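Local atomic coordinates of phosphohistidine phosphatase SixA (Escherichia coli, PDB entry 1UJC), a protein that removes the phosphoryl group from phosphohistidine in the HPt domain of the ArcB sensor, acting within the multistep His-Asp phosphorelay. Residues 1-7 with 132-138; 18-23 with 53-59; 44-50 with 100-106; 119-123 with 142-146. All coordinates share one frame; numbering follows the deposited sequence.

Interaction 1: 1-7 with 132-138. With WO4 (tungstate(VI)ion), chain C.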
loop_
_atom_site.group_PDB
_atom_site.type_symbol
_atom_site.label_atom_id
_atom_site.label_comp_id
_atom_site.label_asym_id
_atom_site.label_seq_id
_atom_site.Cartn_x
_atom_site.Cartn_y
_atom_site.Cartn_z
ATOM N N MET A 1 -8.597 12.492 -4.073
ATOM C CA MET A 1 -8.174 11.668 -2.905
ATOM C C MET A 1 -6.781 11.102 -3.111
ATOM O O MET A 1 -6.479 10.541 -4.162
ATOM C CB MET A 1 -9.164 10.522 -2.676
ATOM C CG MET A 1 -8.803 9.605 -1.511
ATOM S SD MET A 1 -10.049 8.321 -1.174
ATOM C CE MET A 1 -9.590 7.047 -2.400
ATOM N N GLN A 2 -5.932 11.255 -2.101
ATOM C CA GLN A 2 -4.567 10.753 -2.166
ATOM C C GLN A 2 -4.537 9.272 -1.820
ATOM O O GLN A 2 -5.018 8.861 -0.770
ATOM C CB GLN A 2 -3.665 11.509 -1.190
ATOM C CG GLN A 2 -3.368 12.953 -1.568
ATOM C CD GLN A 2 -2.807 13.089 -2.971
ATOM O OE1 GLN A 2 -3.555 13.212 -3.940
ATOM N NE2 GLN A 2 -1.483 13.052 -3.089
ATOM N N VAL A 3 -3.982 8.468 -2.715
ATOM C CA VAL A 3 -3.889 7.041 -2.469
ATOM C C VAL A 3 -2.424 6.657 -2.414
ATOM O O VAL A 3 -1.665 6.969 -3.327
ATOM C CB VAL A 3 -4.583 6.228 -3.581
ATOM C CG1 VAL A 3 -4.488 4.744 -3.272
ATOM C CG2 VAL A 3 -6.039 6.655 -3.700
ATOM N N PHE A 4 -2.023 6.005 -1.331
ATOM C CA PHE A 4 -0.643 5.571 -1.188
ATOM C C PHE A 4 -0.603 4.054 -1.232
ATOM O O PHE A 4 -1.038 3.384 -0.298
ATOM C CB PHE A 4 -0.048 6.072 0.128
ATOM C CG PHE A 4 -0.034 7.569 0.249
ATOM C CD1 PHE A 4 -1.083 8.240 0.861
ATOM C CD2 PHE A 4 1.026 8.307 -0.268
ATOM C CE1 PHE A 4 -1.079 9.628 0.960
ATOM C CE2 PHE A 4 1.039 9.699 -0.174
ATOM C CZ PHE A 4 -0.015 10.359 0.440
ATOM N N ILE A 5 -0.076 3.525 -2.329
ATOM C CA ILE A 5 0.012 2.087 -2.533
ATOM C C ILE A 5 1.371 1.577 -2.089
ATOM O O ILE A 5 2.409 2.022 -2.585
ATOM C CB ILE A 5 -0.216 1.751 -4.016
ATOM C CG1 ILE A 5 -1.561 2.339 -4.464
ATOM C CG2 ILE A 5 -0.177 0.244 -4.224
ATOM C CD1 ILE A 5 -1.849 2.211 -5.934
ATOM N N MET A 6 1.365 0.631 -1.157
ATOM C CA MET A 6 2.607 0.093 -0.633
ATOM C C MET A 6 2.741 -1.421 -0.728
ATOM O O MET A 6 1.788 -2.164 -0.496
ATOM C CB MET A 6 2.765 0.538 0.825
ATOM C CG MET A 6 3.995 0.014 1.543
ATOM S SD MET A 6 4.101 0.718 3.207
ATOM C CE MET A 6 5.893 0.609 3.524
ATOM N N ARG A 7 3.935 -1.872 -1.089
ATOM C CA ARG A 7 4.214 -3.300 -1.172
ATOM C C ARG A 7 4.728 -3.702 0.206
ATOM O O ARG A 7 5.541 -2.997 0.801
ATOM C CB ARG A 7 5.293 -3.587 -2.221
ATOM C CG ARG A 7 5.672 -5.053 -2.308
ATOM C CD ARG A 7 6.780 -5.273 -3.319
ATOM N NE ARG A 7 7.130 -6.683 -3.431
ATOM C CZ ARG A 7 8.223 -7.137 -4.034
ATOM N NH1 ARG A 7 9.083 -6.289 -4.584
ATOM N NH2 ARG A 7 8.461 -8.440 -4.081
ATOM N N ALA A 132 8.242 -0.185 -0.893
ATOM C CA ALA A 132 8.147 0.962 -1.796
ATOM C C ALA A 132 6.718 1.500 -1.813
ATOM O O ALA A 132 5.764 0.745 -1.646
ATOM C CB ALA A 132 8.570 0.560 -3.206
ATOM N N ILE A 133 6.571 2.802 -2.028
ATOM C CA ILE A 133 5.250 3.415 -2.040
ATOM C C ILE A 133 4.967 4.240 -3.289
ATOM O O ILE A 133 5.788 5.050 -3.717
ATOM C CB ILE A 133 5.055 4.334 -0.816
ATOM C CG1 ILE A 133 5.096 3.509 0.471
ATOM C CG2 ILE A 133 3.726 5.075 -0.917
ATOM C CD1 ILE A 133 5.014 4.346 1.731
ATOM N N ALA A 134 3.789 4.029 -3.863
ATOM C CA ALA A 134 3.380 4.771 -5.045
ATOM C C ALA A 134 2.289 5.746 -4.632
ATOM O O ALA A 134 1.372 5.387 -3.889
ATOM C CB ALA A 134 2.861 3.822 -6.108
ATOM N N SER A 135 2.399 6.981 -5.105
ATOM C CA SER A 135 1.421 8.017 -4.802
ATOM C C SER A 135 0.524 8.243 -6.002
ATOM O O SER A 135 0.999 8.492 -7.106
ATOM C CB SER A 135 2.111 9.331 -4.455
ATOM O OG SER A 135 1.191 10.400 -4.557
ATOM N N VAL A 136 -0.777 8.168 -5.766
ATOM C CA VAL A 136 -1.763 8.347 -6.817
ATOM C C VAL A 136 -2.865 9.276 -6.349
ATOM O O VAL A 136 -3.421 9.083 -5.275
ATOM C CB VAL A 136 -2.420 6.998 -7.196
ATOM C CG1 VAL A 136 -3.566 7.226 -8.169
ATOM C CG2 VAL A 136 -1.379 6.059 -7.798
ATOM N N THR A 137 -3.175 10.286 -7.149
ATOM C CA THR A 137 -4.259 11.191 -6.803
ATOM C C THR A 137 -5.452 10.697 -7.603
ATOM O O THR A 137 -5.419 10.695 -8.834
ATOM C CB THR A 137 -3.943 12.634 -7.196
ATOM O OG1 THR A 137 -2.840 13.106 -6.416
ATOM C CG2 THR A 137 -5.157 13.524 -6.957
ATOM N N LEU A 138 -6.492 10.261 -6.902
ATOM C CA LEU A 138 -7.685 9.729 -7.550
ATOM C C LEU A 138 -8.884 10.659 -7.425
ATOM O O LEU A 138 -9.174 11.175 -6.340
ATOM C CB LEU A 138 -8.035 8.370 -6.945
ATOM C CG LEU A 138 -9.164 7.535 -7.555
ATOM C CD1 LEU A 138 -8.809 7.102 -8.980
ATOM C CD2 LEU A 138 -9.388 6.314 -6.679
HETATM W W WO4 C . 5.226 -10.452 -2.313
HETATM O O1 WO4 C . 4.977 -8.848 -2.918
HETATM O O2 WO4 C . 3.872 -10.933 -1.342
HETATM O O3 WO4 C . 6.746 -10.587 -1.501
HETATM O O4 WO4 C . 5.283 -11.541 -3.656
#

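Interaction 2: 18-23 with 53-59. With WO4 (tungstate(VI)ion), chain C.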
loop_
_atom_site.group_PDB
_atom_site.type_symbol
_atom_site.label_atom_id
_atom_site.label_comp_id
_atom_site.label_asym_id
_atom_site.label_seq_id
_atom_site.Cartn_x
_atom_site.Cartn_y
_atom_site.Cartn_z
ATOM N N ASP A 18 2.462 -19.873 2.418
ATOM C CA ASP A 18 2.682 -18.493 1.977
ATOM C C ASP A 18 1.955 -17.395 2.755
ATOM O O ASP A 18 2.580 -16.447 3.221
ATOM C CB ASP A 18 2.336 -18.331 0.492
ATOM C CG ASP A 18 2.666 -16.934 -0.028
ATOM O OD1 ASP A 18 3.862 -16.649 -0.258
ATOM O OD2 ASP A 18 1.734 -16.118 -0.190
ATOM N N SER A 19 0.639 -17.518 2.891
ATOM C CA SER A 19 -0.144 -16.495 3.579
ATOM C C SER A 19 0.371 -16.145 4.971
ATOM O O SER A 19 0.133 -15.040 5.463
ATOM C CB SER A 19 -1.613 -16.920 3.683
ATOM O OG SER A 19 -1.799 -17.891 4.699
ATOM N N VAL A 20 1.079 -17.072 5.605
ATOM C CA VAL A 20 1.571 -16.828 6.957
ATOM C C VAL A 20 3.053 -16.474 7.102
ATOM O O VAL A 20 3.570 -16.425 8.218
ATOM C CB VAL A 20 1.238 -18.027 7.871
ATOM C CG1 VAL A 20 -0.266 -18.130 8.047
ATOM C CG2 VAL A 20 1.774 -19.310 7.264
ATOM N N ARG A 21 3.729 -16.214 5.985
ATOM C CA ARG A 21 5.148 -15.852 6.027
ATOM C C ARG A 21 5.281 -14.527 6.763
ATOM O O ARG A 21 4.652 -13.539 6.393
ATOM C CB ARG A 21 5.708 -15.685 4.612
ATOM C CG ARG A 21 5.745 -16.951 3.776
ATOM C CD ARG A 21 5.861 -16.600 2.298
ATOM N NE ARG A 21 6.954 -15.667 2.039
ATOM C CZ ARG A 21 6.988 -14.829 1.009
ATOM N NH1 ARG A 21 5.984 -14.809 0.142
ATOM N NH2 ARG A 21 8.021 -14.009 0.849
ATOM N N PRO A 22 6.100 -14.486 7.824
ATOM C CA PRO A 22 6.278 -13.244 8.581
ATOM C C PRO A 22 7.271 -12.290 7.915
ATOM O O PRO A 22 7.957 -12.648 6.956
ATOM C CB PRO A 22 6.783 -13.741 9.929
ATOM C CG PRO A 22 7.662 -14.888 9.519
ATOM C CD PRO A 22 6.816 -15.602 8.471
ATOM N N LEU A 23 7.347 -11.074 8.441
ATOM C CA LEU A 23 8.260 -10.072 7.913
ATOM C C LEU A 23 9.649 -10.352 8.484
ATOM O O LEU A 23 9.774 -10.928 9.558
ATOM C CB LEU A 23 7.781 -8.681 8.341
ATOM C CG LEU A 23 7.651 -7.556 7.308
ATOM C CD1 LEU A 23 7.091 -8.088 5.988
ATOM C CD2 LEU A 23 6.749 -6.470 7.883
ATOM N N PHE A 53 -2.992 -11.291 4.294
ATOM C CA PHE A 53 -1.754 -12.032 4.523
ATOM C C PHE A 53 -0.866 -11.398 5.587
ATOM O O PHE A 53 -0.670 -10.178 5.614
ATOM C CB PHE A 53 -0.975 -12.186 3.213
ATOM C CG PHE A 53 -1.613 -13.137 2.230
ATOM C CD1 PHE A 53 -2.818 -13.776 2.529
ATOM C CD2 PHE A 53 -1.015 -13.387 1.001
ATOM C CE1 PHE A 53 -3.415 -14.645 1.615
ATOM C CE2 PHE A 53 -1.604 -14.255 0.084
ATOM C CZ PHE A 53 -2.803 -14.883 0.389
ATOM N N LEU A 54 -0.322 -12.248 6.452
ATOM C CA LEU A 54 0.521 -11.811 7.557
ATOM C C LEU A 54 1.594 -10.783 7.222
ATOM O O LEU A 54 1.798 -9.838 7.986
ATOM C CB LEU A 54 1.163 -13.025 8.246
ATOM C CG LEU A 54 0.209 -13.910 9.063
ATOM C CD1 LEU A 54 0.992 -14.944 9.851
ATOM C CD2 LEU A 54 -0.590 -13.046 10.013
ATOM N N ARG A 55 2.279 -10.944 6.094
ATOM C CA ARG A 55 3.321 -9.985 5.743
ATOM C C ARG A 55 2.771 -8.582 5.497
ATOM O O ARG A 55 3.449 -7.589 5.763
ATOM C CB ARG A 55 4.133 -10.478 4.536
ATOM C CG ARG A 55 3.344 -10.894 3.308
ATOM C CD ARG A 55 4.290 -11.589 2.338
ATOM N NE ARG A 55 3.691 -11.981 1.062
ATOM C CZ ARG A 55 2.927 -13.056 0.867
ATOM N NH1 ARG A 55 2.637 -13.876 1.869
ATOM N NH2 ARG A 55 2.477 -13.327 -0.351
ATOM N N ALA A 56 1.539 -8.494 5.010
ATOM C CA ALA A 56 0.929 -7.193 4.761
ATOM C C ALA A 56 0.535 -6.555 6.097
ATOM O O ALA A 56 0.881 -5.408 6.381
ATOM C CB ALA A 56 -0.297 -7.346 3.862
ATOM N N GLU A 57 -0.176 -7.317 6.921
ATOM C CA GLU A 57 -0.614 -6.833 8.220
ATOM C C GLU A 57 0.566 -6.420 9.106
ATOM O O GLU A 57 0.493 -5.417 9.811
ATOM C CB GLU A 57 -1.458 -7.913 8.914
ATOM C CG GLU A 57 -2.659 -8.364 8.088
ATOM C CD GLU A 57 -3.448 -9.495 8.731
ATOM O OE1 GLU A 57 -2.826 -10.374 9.367
ATOM O OE2 GLU A 57 -4.689 -9.516 8.581
ATOM N N GLN A 58 1.656 -7.181 9.062
ATOM C CA GLN A 58 2.819 -6.859 9.877
ATOM C C GLN A 58 3.478 -5.578 9.372
ATOM O O GLN A 58 3.978 -4.778 10.157
ATOM C CB GLN A 58 3.829 -8.002 9.851
ATOM C CG GLN A 58 4.731 -8.007 11.068
ATOM C CD GLN A 58 5.811 -9.061 10.998
ATOM O OE1 GLN A 58 5.661 -10.079 10.323
ATOM N NE2 GLN A 58 6.902 -8.832 11.714
ATOM N N THR A 59 3.486 -5.392 8.057
ATOM C CA THR A 59 4.056 -4.182 7.485
ATOM C C THR A 59 3.242 -3.011 8.035
ATOM O O THR A 59 3.792 -1.971 8.403
ATOM C CB THR A 59 3.962 -4.196 5.951
ATOM O OG1 THR A 59 4.827 -5.214 5.429
ATOM C CG2 THR A 59 4.366 -2.848 5.381
HETATM W W WO4 C . 5.226 -10.452 -2.313
HETATM O O1 WO4 C . 4.977 -8.848 -2.918
HETATM O O2 WO4 C . 3.872 -10.933 -1.342
HETATM O O3 WO4 C . 6.746 -10.587 -1.501
HETATM O O4 WO4 C . 5.283 -11.541 -3.656
HETATM O O HOH W 1 2.498 -13.517 4.685
HETATM O O HOH W 2 9.154 -10.637 12.021
#

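Interaction 3: 44-50 with 100-106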
loop_
_atom_site.group_PDB
_atom_site.type_symbol
_atom_site.label_atom_id
_atom_site.label_comp_id
_atom_site.label_asym_id
_atom_site.label_seq_id
_atom_site.Cartn_x
_atom_site.Cartn_y
_atom_site.Cartn_z
ATOM N N GLU A 44 -1.031 12.589 6.133
ATOM C CA GLU A 44 -2.044 12.273 7.129
ATOM C C GLU A 44 -2.942 11.201 6.527
ATOM O O GLU A 44 -3.725 11.484 5.618
ATOM C CB GLU A 44 -2.876 13.514 7.448
ATOM C CG GLU A 44 -2.059 14.787 7.622
ATOM C CD GLU A 44 -2.925 16.011 7.875
ATOM O OE1 GLU A 44 -3.869 16.250 7.088
ATOM O OE2 GLU A 44 -2.660 16.741 8.855
ATOM N N ILE A 45 -2.825 9.975 7.025
ATOM C CA ILE A 45 -3.619 8.867 6.504
ATOM C C ILE A 45 -4.962 8.768 7.206
ATOM O O ILE A 45 -5.024 8.567 8.415
ATOM C CB ILE A 45 -2.876 7.525 6.664
ATOM C CG1 ILE A 45 -1.495 7.611 6.003
ATOM C CG2 ILE A 45 -3.688 6.402 6.048
ATOM C CD1 ILE A 45 -1.533 7.874 4.517
ATOM N N GLU A 46 -6.034 8.900 6.431
ATOM C CA GLU A 46 -7.391 8.843 6.968
ATOM C C GLU A 46 -7.943 7.424 7.025
ATOM O O GLU A 46 -8.670 7.068 7.954
ATOM C CB GLU A 46 -8.334 9.710 6.124
ATOM C CG GLU A 46 -9.746 9.844 6.708
ATOM C CD GLU A 46 -10.688 10.652 5.826
ATOM O OE1 GLU A 46 -10.282 11.724 5.336
ATOM O OE2 GLU A 46 -11.844 10.216 5.633
ATOM N N ARG A 47 -7.605 6.618 6.025
ATOM C CA ARG A 47 -8.086 5.243 5.967
ATOM C C ARG A 47 -6.978 4.275 5.567
ATOM O O ARG A 47 -6.041 4.645 4.853
ATOM C CB ARG A 47 -9.243 5.144 4.967
ATOM C CG ARG A 47 -10.495 5.905 5.391
ATOM C CD ARG A 47 -11.236 5.158 6.494
ATOM N NE ARG A 47 -12.030 4.053 5.964
ATOM C CZ ARG A 47 -13.171 4.204 5.295
ATOM N NH1 ARG A 47 -13.657 5.421 5.071
ATOM N NH2 ARG A 47 -13.833 3.138 4.856
ATOM N N VAL A 48 -7.099 3.032 6.022
ATOM C CA VAL A 48 -6.112 2.010 5.715
ATOM C C VAL A 48 -6.755 0.718 5.219
ATOM O O VAL A 48 -7.671 0.184 5.846
ATOM C CB VAL A 48 -5.254 1.699 6.953
ATOM C CG1 VAL A 48 -4.268 0.590 6.642
ATOM C CG2 VAL A 48 -4.532 2.956 7.397
ATOM N N LEU A 49 -6.263 0.229 4.083
ATOM C CA LEU A 49 -6.751 -1.003 3.476
ATOM C C LEU A 49 -5.549 -1.938 3.421
ATOM O O LEU A 49 -4.490 -1.560 2.921
ATOM C CB LEU A 49 -7.272 -0.727 2.062
ATOM C CG LEU A 49 -8.270 0.427 1.931
ATOM C CD1 LEU A 49 -8.659 0.613 0.467
ATOM C CD2 LEU A 49 -9.502 0.140 2.776
ATOM N N VAL A 50 -5.704 -3.152 3.933
ATOM C CA VAL A 50 -4.590 -4.093 3.956
ATOM C C VAL A 50 -4.958 -5.515 3.543
ATOM O O VAL A 50 -6.089 -5.957 3.729
ATOM C CB VAL A 50 -3.960 -4.137 5.373
ATOM C CG1 VAL A 50 -4.987 -4.642 6.381
ATOM C CG2 VAL A 50 -2.712 -5.015 5.375
ATOM N N VAL A 100 -13.454 10.636 1.658
ATOM C CA VAL A 100 -12.149 10.269 2.205
ATOM C C VAL A 100 -11.021 11.059 1.532
ATOM O O VAL A 100 -10.919 11.096 0.302
ATOM C CB VAL A 100 -11.894 8.760 2.039
ATOM C CG1 VAL A 100 -10.489 8.408 2.495
ATOM C CG2 VAL A 100 -12.920 7.980 2.838
ATOM N N ALA A 101 -10.169 11.682 2.343
ATOM C CA ALA A 101 -9.071 12.497 1.826
ATOM C C ALA A 101 -7.801 11.728 1.471
ATOM O O ALA A 101 -7.066 12.132 0.572
ATOM C CB ALA A 101 -8.735 13.613 2.823
ATOM N N SER A 102 -7.541 10.625 2.166
ATOM C CA SER A 102 -6.339 9.846 1.901
ATOM C C SER A 102 -6.449 8.413 2.393
ATOM O O SER A 102 -7.071 8.141 3.425
ATOM C CB SER A 102 -5.136 10.515 2.560
ATOM O OG SER A 102 -5.357 10.662 3.950
ATOM N N VAL A 103 -5.824 7.502 1.655
ATOM C CA VAL A 103 -5.850 6.085 1.990
ATOM C C VAL A 103 -4.493 5.444 1.749
ATOM O O VAL A 103 -3.832 5.733 0.752
ATOM C CB VAL A 103 -6.888 5.319 1.126
ATOM C CG1 VAL A 103 -6.925 3.854 1.532
ATOM C CG2 VAL A 103 -8.263 5.950 1.265
ATOM N N LEU A 104 -4.081 4.580 2.674
ATOM C CA LEU A 104 -2.822 3.852 2.547
ATOM C C LEU A 104 -3.202 2.403 2.261
ATOM O O LEU A 104 -3.930 1.785 3.041
ATOM C CB LEU A 104 -2.003 3.929 3.838
ATOM C CG LEU A 104 -0.776 3.010 3.915
ATOM C CD1 LEU A 104 0.149 3.249 2.730
ATOM C CD2 LEU A 104 -0.040 3.252 5.221
ATOM N N VAL A 105 -2.726 1.882 1.131
ATOM C CA VAL A 105 -3.017 0.509 0.710
ATOM C C VAL A 105 -1.752 -0.341 0.777
ATOM O O VAL A 105 -0.767 -0.050 0.101
ATOM C CB VAL A 105 -3.547 0.472 -0.748
ATOM C CG1 VAL A 105 -3.899 -0.961 -1.146
ATOM C CG2 VAL A 105 -4.756 1.381 -0.888
ATOM N N ILE A 106 -1.777 -1.391 1.593
ATOM C CA ILE A 106 -0.623 -2.271 1.736
ATOM C C ILE A 106 -0.970 -3.600 1.084
ATOM O O ILE A 106 -1.924 -4.266 1.491
ATOM C CB ILE A 106 -0.265 -2.475 3.222
ATOM C CG1 ILE A 106 0.149 -1.138 3.841
ATOM C CG2 ILE A 106 0.865 -3.474 3.353
ATOM C CD1 ILE A 106 0.487 -1.218 5.322
#

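Interaction 4: 119-123 with 142-146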
loop_
_atom_site.group_PDB
_atom_site.type_symbol
_atom_site.label_atom_id
_atom_site.label_comp_id
_atom_site.label_asym_id
_atom_site.label_seq_id
_atom_site.Cartn_x
_atom_site.Cartn_y
_atom_site.Cartn_z
ATOM N N LEU A 119 -5.764 2.304 -12.087
ATOM C CA LEU A 119 -6.227 3.599 -11.598
ATOM C C LEU A 119 -5.781 4.765 -12.477
ATOM O O LEU A 119 -6.500 5.757 -12.624
ATOM C CB LEU A 119 -5.708 3.834 -10.174
ATOM C CG LEU A 119 -6.085 2.824 -9.090
ATOM C CD1 LEU A 119 -5.259 3.100 -7.846
ATOM C CD2 LEU A 119 -7.570 2.917 -8.782
ATOM N N CYS A 120 -4.602 4.637 -13.076
ATOM C CA CYS A 120 -4.048 5.716 -13.885
ATOM C C CYS A 120 -3.909 5.452 -15.378
ATOM O O CYS A 120 -3.082 4.650 -15.802
ATOM C CB CYS A 120 -2.681 6.115 -13.328
ATOM S SG CYS A 120 -2.690 6.450 -11.556
ATOM N N PRO A 121 -4.721 6.136 -16.196
ATOM C CA PRO A 121 -4.663 5.965 -17.649
ATOM C C PRO A 121 -3.280 6.320 -18.195
ATOM O O PRO A 121 -2.642 7.258 -17.718
ATOM C CB PRO A 121 -5.737 6.931 -18.144
ATOM C CG PRO A 121 -6.755 6.871 -17.050
ATOM C CD PRO A 121 -5.891 6.945 -15.811
ATOM N N GLY A 122 -2.818 5.560 -19.183
ATOM C CA GLY A 122 -1.524 5.829 -19.791
ATOM C C GLY A 122 -0.308 5.285 -19.064
ATOM O O GLY A 122 0.813 5.402 -19.555
ATOM N N GLU A 123 -0.520 4.682 -17.900
ATOM C CA GLU A 123 0.589 4.144 -17.122
ATOM C C GLU A 123 0.705 2.635 -17.246
ATOM O O GLU A 123 -0.299 1.927 -17.274
ATOM C CB GLU A 123 0.418 4.483 -15.637
ATOM C CG GLU A 123 0.333 5.957 -15.307
ATOM C CD GLU A 123 1.633 6.700 -15.550
ATOM O OE1 GLU A 123 2.706 6.049 -15.596
ATOM O OE2 GLU A 123 1.579 7.941 -15.674
ATOM N N GLY A 142 -12.943 7.996 -10.791
ATOM C CA GLY A 142 -11.997 6.896 -10.876
ATOM C C GLY A 142 -10.758 7.206 -11.693
ATOM O O GLY A 142 -9.992 6.308 -12.021
ATOM N N ASN A 143 -10.554 8.478 -12.020
ATOM C CA ASN A 143 -9.396 8.865 -12.808
ATOM C C ASN A 143 -8.235 9.232 -11.887
ATOM O O ASN A 143 -8.311 10.199 -11.123
ATOM C CB ASN A 143 -9.749 10.041 -13.714
ATOM C CG ASN A 143 -9.108 9.928 -15.080
ATOM O OD1 ASN A 143 -9.371 10.738 -15.976
ATOM N ND2 ASN A 143 -8.266 8.915 -15.252
ATOM N N GLY A 144 -7.163 8.455 -11.965
ATOM C CA GLY A 144 -6.020 8.704 -11.114
ATOM C C GLY A 144 -4.781 9.164 -11.844
ATOM O O GLY A 144 -4.562 8.832 -13.008
ATOM N N THR A 145 -3.968 9.934 -11.134
ATOM C CA THR A 145 -2.721 10.465 -11.660
ATOM C C THR A 145 -1.569 9.875 -10.852
ATOM O O THR A 145 -1.585 9.925 -9.622
ATOM C CB THR A 145 -2.689 11.992 -11.519
ATOM O OG1 THR A 145 -3.679 12.567 -12.377
ATOM C CG2 THR A 145 -1.326 12.534 -11.881
ATOM N N PHE A 146 -0.582 9.311 -11.547
ATOM C CA PHE A 146 0.592 8.717 -10.907
ATOM C C PHE A 146 1.599 9.831 -10.607
ATOM O O PHE A 146 2.327 10.286 -11.492
ATOM C CB PHE A 146 1.201 7.661 -11.839
ATOM C CG PHE A 146 2.330 6.875 -11.233
ATOM C CD1 PHE A 146 2.470 6.761 -9.852
ATOM C CD2 PHE A 146 3.237 6.211 -12.055
ATOM C CE1 PHE A 146 3.490 6.006 -9.296
ATOM C CE2 PHE A 146 4.267 5.445 -11.511
ATOM C CZ PHE A 146 4.394 5.343 -10.125
HETATM O O HOH W 3 -3.117 9.100 -15.641
HETATM O O HOH W 4 -0.336 9.510 -14.674
#

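Interaction 1: 1-7 with 132-138
In the central mixed sheet of the histidine phosphatase fold, strands 2-7 and 133-138 run antiparallel at 160°, paired from Met1 with Leu138 down to Arg7, which opens the family's RHG motif. Val3 with Val136 and Ile5 with Ala134 are the hydrogen-bonded pairs, each exchanging two bonds: Val3 N meets Val136 O at 2.7 Å, and Ala134 N meets Ile5 O at 2.8 Å. On the face bearing Phe4 and Met6, Ile133 splits its branches. Its side chain lies aslant that of Met6, CG1 3.8 Å from Met6 CB, while CG2 sits at the edge of the Phe4 ring, 4.0 Å from Phe4 CB. The face of Val3, Ile5, Ala134 and Val136 is apolar, with Ile5 packed on helix 111-119. A bend in the Gln2 chain (chi2 -54°) swings OE1 to 2.6 Å from Thr137 OG1; Asn147 OD1 also lies within reach of that hydroxyl's proton, leaving its choice unsettled. Past the final backbone bond, Arg7 N to Ala132 O (3.2 Å), the Arg7 side chain runs out straight, CG anti to the backbone N (chi1 177°), and NE donates to tungstate O1 at 3.1 Å, near the guanidinium plane. A leucine in its place, lacking NE and the charge, would probably leave that oxygen without this donor and the anion less well balanced. Paired backbone thus fixes the root of an arm whose polar end serves the oxyanion.

Interaction 2: 18-23 with 53-59
Water 1 is held at three points, tying Arg21 O to Arg55 N and Arg55 NH1. The same guanidinium reaches Asp18 OD2, at 2.9 Å from Arg55 NH2 and, more weakly, at 3.2 Å from Arg55 NH1. The carboxylate stands steeply to the guanidinium, their planes 75° apart, yet NH2 still arrives on the syn side of OD2. The second oxygen, Asp18 OD1, takes Arg21 NH1 at 2.8 Å, also on its syn side, making a salt-bridge network of the three residues. Arg21 NH1 lies over the centre of one face of the Arg55 guanidinium, 3.6 Å from Arg55 CZ, and the two guanidiniums share Asp18 beside the bound anion. At its edge Arg55 meets tungstate: NE donates to O2 at 2.6 Å, and NH2 donates to the same oxygen. This is the ligand pocket of the histidine phosphatase fold, where helix 54-66 begins with Phe53 as N-cap and carries Arg55 in its first turn. Ser19 CB rests over the Phe53 ring, 3.8 Å from its centroid, a CH-pi contact, and Ser19 O receives Leu54 N. One helical turn on, Gln58 reaches out with CG anti to its backbone N (chi1 -156°), and its OE1 accepts Leu23 N at 2.7 Å from 39° above the amide plane. The Leu23 side chain crosses that of Thr59 at about a right angle, CD2 3.4 Å from OG1, while that hydroxyl donates to Arg55 O.

Interaction 3: 44-50 with 100-106
The Leu49 side chain lies aslant that of Val103, Leu49 CG 3.7 Å from Val103 CG1, and farther along the same face Leu49 CD1 approaches Val105 CG2. On the other face, that of Val48 and Leu104, Val50 lies alongside Ile106, both pointing the same way toward helix 54-66, and Ile45 CG2 presses on Leu104 CB, also at 3.7 Å. Strands 47-50 and 102-106 are parallel neighbours, 18° apart, in the alpha/beta core of the histidine phosphatase fold. Arg47 O accepts Leu104 N at 2.9 Å, Leu49 N donates to Leu104 O, and Leu49 O accepts Ile106 N. At the exposed end Arg47 bends at chi2 and chi3, its CG 3.8 Å from Val100 CG1, and its guanidinium forms salt bridges with Glu74 and Glu98. Ser102 OG, set between its backbone N and carbonyl carbon (chi1 57°), accepts Glu46 N at 3.1 Å and donates to Glu44 O; the 2.5 Å there is unusually short and its exact length doubtful. With an alanine here, Glu46 N would probably lose its side-chain acceptor and lean on a weak bond to the carbonyl of the same residue. Outermost, the extended Glu46 side chain brings OE1 to Ala101 N at 3.0 Å, the N-H coming from 56° out of the carboxylate plane.

Interaction 4: 119-123 with 142-146
Cys120 begins its contact at CB, 3.3 Å from Gly144 O; SG, the tip, lies 3.4 Å from Gly144 C and 3.6 Å from Phe146 N. SG stands on the backbone N side of its own residue, anti to the carbonyl carbon (chi1 -51°), a setting that lays the sulfur against the strand; it also touches Val136 of the neighbouring strand. Gly144 suits this place, for a beta carbon there would strike Leu119 O and crowd the Cys120 sulfur. Leu119 O accepts Gly144 N at 2.9 Å, tying the C-terminal end of helix 111-119 to 144-150, the outermost strand on that side of the sheet. From Cys120 the chain reverses in a type II beta turn to Glu123, with Gly122 taking the positive phi (82°) at the turn's third position. Glu123 CG lies 4.0 Å from Phe146 CB, and the bend at chi2 then brings OE1 to the ring edge, 3.6 Å from Phe146 CD2, the carboxylate and ring planes 81° apart. Two waters stitch the turn to the strand: water 3 donates to Pro121 O and Gly144 O, while water 4 donates to Glu123 OE2 at 2.7 Å and accepts Phe146 N at 3.1 Å. With one direct backbone bond, the turn is held to the strand largely by packing and solvent, and the Glu123 carboxylate meets the ring where edge C-H groups probably carry a slight positive charge that would suit it.

Interactions 1 and 3 are neighbours in one sheet, their centres 9 Å apart: Met6 N lies 2.6 Å from Val105 O and Phe4 O 2.7 Å from Val105 N, probable hydrogen bonds that join the pairs. Interaction 4 continues the sheet beyond 133-138, with Thr137 O 2.8 Å from Thr145 N. Interaction 2 packs helix 54-66 on the sheet, Ala56 O lying 3.6 Å from Ile106 CG2 and Met6 SD 4.2 Å from Thr59 CG2. Tungstate is shared by interactions 1 and 2, through Arg7 and Arg55, with His8, His108 and Leu109 making up the rest of the pocket. Interaction 4 lies far from interaction 2 and its anion: centres about 28 Å apart, nearest atoms about 16 Å.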